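Local atomic coordinates of unsaturated glucuronyl hydrolase (Streptococcus agalactiae, PDB entry 2ZZR), a protein that hydrolyses unsaturated hyaluronan, chondroitin and heparin disaccharides, releasing the unsaturated uronic acid from the sugar it is linked to. Residues A[248-253]-A[307-312]. Residues are numbered along the deposited sequence; the frame is centred on the assembly and turned at random.
Sequences QAWGIY and TATAVC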
ATOM      1  N   GLN A 248       4.657   1.122   9.083  1.00 13.91           N
ATOM      2  CA  GLN A 248       5.366  -0.154   9.128  1.00 13.97           C
ATOM      3  C   GLN A 248       4.969  -1.014   7.923  1.00 13.83           C
ATOM      4  O   GLN A 248       5.829  -1.593   7.256  1.00 14.04           O
ATOM      5  CB  GLN A 248       5.073  -0.882  10.446  1.00 13.89           C
ATOM      6  CG  GLN A 248       6.044  -2.012  10.795  1.00 13.97           C
ATOM      7  CD  GLN A 248       7.478  -1.535  11.074  1.00 13.19           C
ATOM      8  OE1 GLN A 248       8.429  -2.315  10.972  1.00 15.26           O
ATOM      9  NE2 GLN A 248       7.633  -0.270  11.442  1.00 10.76           N
ATOM     10  N   ALA A 249       3.668  -1.072   7.645  1.00 13.97           N
ATOM     11  CA  ALA A 249       3.144  -1.847   6.517  1.00 13.45           C
ATOM     12  C   ALA A 249       3.593  -1.329   5.151  1.00 13.19           C
ATOM     13  O   ALA A 249       3.831  -2.125   4.245  1.00 12.82           O
ATOM     14  CB  ALA A 249       1.626  -1.936   6.582  1.00 13.84           C
ATOM     15  N   TRP A 250       3.717  -0.010   4.993  1.00 12.70           N
ATOM     16  CA  TRP A 250       4.238   0.536   3.738  1.00 12.92           C
ATOM     17  C   TRP A 250       5.648   0.007   3.470  1.00 12.70           C
ATOM     18  O   TRP A 250       6.002  -0.258   2.328  1.00 12.48           O
ATOM     19  CB  TRP A 250       4.278   2.066   3.749  1.00 13.31           C
ATOM     20  CG  TRP A 250       2.942   2.783   3.730  1.00 13.48           C
ATOM     21  CD1 TRP A 250       2.605   3.876   4.481  1.00 14.41           C
ATOM     22  CD2 TRP A 250       1.789   2.485   2.915  1.00 14.37           C
ATOM     23  NE1 TRP A 250       1.321   4.274   4.194  1.00 14.33           N
ATOM     24  CE2 TRP A 250       0.795   3.440   3.239  1.00 15.36           C
ATOM     25  CE3 TRP A 250       1.494   1.501   1.957  1.00 13.91           C
ATOM     26  CZ2 TRP A 250      -0.477   3.447   2.634  1.00 14.87           C
ATOM     27  CZ3 TRP A 250       0.225   1.510   1.348  1.00 14.42           C
ATOM     28  CH2 TRP A 250      -0.744   2.477   1.696  1.00 14.10           C
ATOM     29  N   GLY A 251       6.446  -0.140   4.529  1.00 12.48           N
ATOM     30  CA  GLY A 251       7.771  -0.742   4.415  1.00 12.23           C
ATOM     31  C   GLY A 251       7.682  -2.214   4.039  1.00 11.98           C
ATOM     32  O   GLY A 251       8.365  -2.669   3.113  1.00 12.25           O
ATOM     33  N   ILE A 252       6.817  -2.946   4.739  1.00 11.65           N
ATOM     34  CA  ILE A 252       6.640  -4.389   4.520  1.00 11.56           C
ATOM     35  C   ILE A 252       6.256  -4.719   3.081  1.00 11.63           C
ATOM     36  O   ILE A 252       6.714  -5.726   2.543  1.00 11.29           O
ATOM     37  CB  ILE A 252       5.638  -5.010   5.529  1.00 11.74           C
ATOM     38  CG1 ILE A 252       6.229  -4.942   6.941  1.00 12.13           C
ATOM     39  CG2 ILE A 252       5.310  -6.471   5.179  1.00 12.01           C
ATOM     40  CD1 ILE A 252       5.196  -5.116   8.045  1.00 13.41           C
ATOM     41  N   TYR A 253       5.448  -3.864   2.454  1.00 11.33           N
ATOM     42  CA  TYR A 253       5.064  -4.096   1.057  1.00 10.99           C
ATOM     43  C   TYR A 253       5.994  -3.376   0.083  1.00 10.52           C
ATOM     44  O   TYR A 253       6.385  -3.936  -0.937  1.00 10.19           O
ATOM     45  CB  TYR A 253       3.597  -3.712   0.838  1.00 10.81           C
ATOM     46  CG  TYR A 253       2.948  -4.243  -0.439  1.00 11.50           C
ATOM     47  CD1 TYR A 253       1.715  -3.744  -0.860  1.00 11.68           C
ATOM     48  CD2 TYR A 253       3.560  -5.231  -1.221  1.00 11.62           C
ATOM     49  CE1 TYR A 253       1.093  -4.221  -2.024  1.00 11.62           C
ATOM     50  CE2 TYR A 253       2.951  -5.712  -2.401  1.00 10.96           C
ATOM     51  CZ  TYR A 253       1.719  -5.199  -2.787  1.00 10.82           C
ATOM     52  OH  TYR A 253       1.104  -5.657  -3.936  1.00 11.50           O
ATOM     53  N   THR A 307      -2.867  -4.084   8.231  1.00 13.58           N
ATOM     54  CA  THR A 307      -2.771  -5.537   8.194  1.00 13.25           C
ATOM     55  C   THR A 307      -2.988  -6.072   6.765  1.00 13.00           C
ATOM     56  O   THR A 307      -2.241  -6.951   6.314  1.00 12.88           O
ATOM     57  CB  THR A 307      -3.714  -6.174   9.248  1.00 13.18           C
ATOM     58  OG1 THR A 307      -3.265  -5.783  10.557  1.00 13.74           O
ATOM     59  CG2 THR A 307      -3.690  -7.700   9.167  1.00 13.75           C
ATOM     60  N   ALA A 308      -3.965  -5.519   6.046  1.00 12.46           N
ATOM     61  CA  ALA A 308      -4.189  -5.904   4.648  1.00 12.38           C
ATOM     62  C   ALA A 308      -2.943  -5.655   3.790  1.00 12.37           C
ATOM     63  O   ALA A 308      -2.529  -6.517   3.010  1.00 11.96           O
ATOM     64  CB  ALA A 308      -5.379  -5.165   4.068  1.00 12.64           C
ATOM     65  N   THR A 309      -2.340  -4.483   3.970  1.00 12.17           N
ATOM     66  CA  THR A 309      -1.124  -4.091   3.245  1.00 11.97           C
ATOM     67  C   THR A 309       0.054  -5.024   3.573  1.00 12.02           C
ATOM     68  O   THR A 309       0.783  -5.459   2.668  1.00 11.96           O
ATOM     69  CB  THR A 309      -0.779  -2.610   3.548  1.00 12.21           C
ATOM     70  OG1 THR A 309      -1.919  -1.802   3.222  1.00 12.51           O
ATOM     71  CG2 THR A 309       0.407  -2.125   2.721  1.00 12.16           C
ATOM     72  N   ALA A 310       0.216  -5.352   4.853  1.00 11.61           N
ATOM     73  CA  ALA A 310       1.271  -6.277   5.287  1.00 11.86           C
ATOM     74  C   ALA A 310       1.091  -7.683   4.703  1.00 11.84           C
ATOM     75  O   ALA A 310       2.074  -8.346   4.349  1.00 11.47           O
ATOM     76  CB  ALA A 310       1.355  -6.335   6.814  1.00 11.93           C
ATOM     77  N   VAL A 311      -0.158  -8.135   4.603  1.00 11.79           N
ATOM     78  CA  VAL A 311      -0.434  -9.438   3.992  1.00 11.73           C
ATOM     79  C   VAL A 311       0.075  -9.459   2.545  1.00 11.56           C
ATOM     80  O   VAL A 311       0.768 -10.402   2.149  1.00 11.59           O
ATOM     81  CB  VAL A 311      -1.930  -9.841   4.082  1.00 11.87           C
ATOM     82  CG1 VAL A 311      -2.228 -11.026   3.146  1.00 11.57           C
ATOM     83  CG2 VAL A 311      -2.301 -10.208   5.523  1.00 12.04           C
ATOM     84  N   CYS A 312      -0.256  -8.427   1.768  1.00 11.45           N
ATOM     85  CA  CYS A 312       0.224  -8.320   0.378  1.00 11.37           C
ATOM     86  C   CYS A 312       1.749  -8.347   0.309  1.00 11.44           C
ATOM     87  O   CYS A 312       2.325  -9.036  -0.548  1.00 10.94           O
ATOM     88  CB  CYS A 312      -0.315  -7.056  -0.299  1.00 11.50           C
ATOM     89  SG  CYS A 312      -2.107  -7.061  -0.497  1.00 12.41           S
TER
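Thr309 and Ala249 meet where two near-parallel inner helices of the glycoside hydrolase family 88 (alpha/alpha)6 barrel come together; the segment axes approach to 7.8 Å at 17°. The closeness rests on small residues: CA of Ala249 and CA of Ala310 are 5.0 Å apart, and CB of Ala249 lies 3.9 Å from CB of Thr309. With its methyl anti to the backbone N, Thr309 directs CG2 among Ala249 O, Tyr253 CB and the six-membered ring of Trp250, whose CE3 is 3.9 Å from that methyl. Ile252 CD1 packs against Ala310 CB at 4.2 Å, and Ile252 CG2 touches Ala310 O.

Tyr253 reaches across to the next turn. Its CG is anti to the backbone N (chi1 -164°), and the ring beyond presents one face to Cys312, whose CB sits 3.8 Å from the ring centroid and 18° off the normal, a CH-pi contact displaced toward the rim. The Cys312 sulfur lies farther out and obliquely to the same ring, a sulfur-aromatic contact.

Outward, Arg388 hydrogen-bonds Tyr253 OH and Trp397 meets the ring edge-to-face, while Thr309 OG1 is bonded to Ser305 O within its own helix. Trp250, probably a substrate-binding residue, borders Asp174, the likely proton donor, which places this helix contact beside the probable substrate site. At the tyrosine, the closest approach is Cys312 CB to Tyr253 CE1, 3.6 Å.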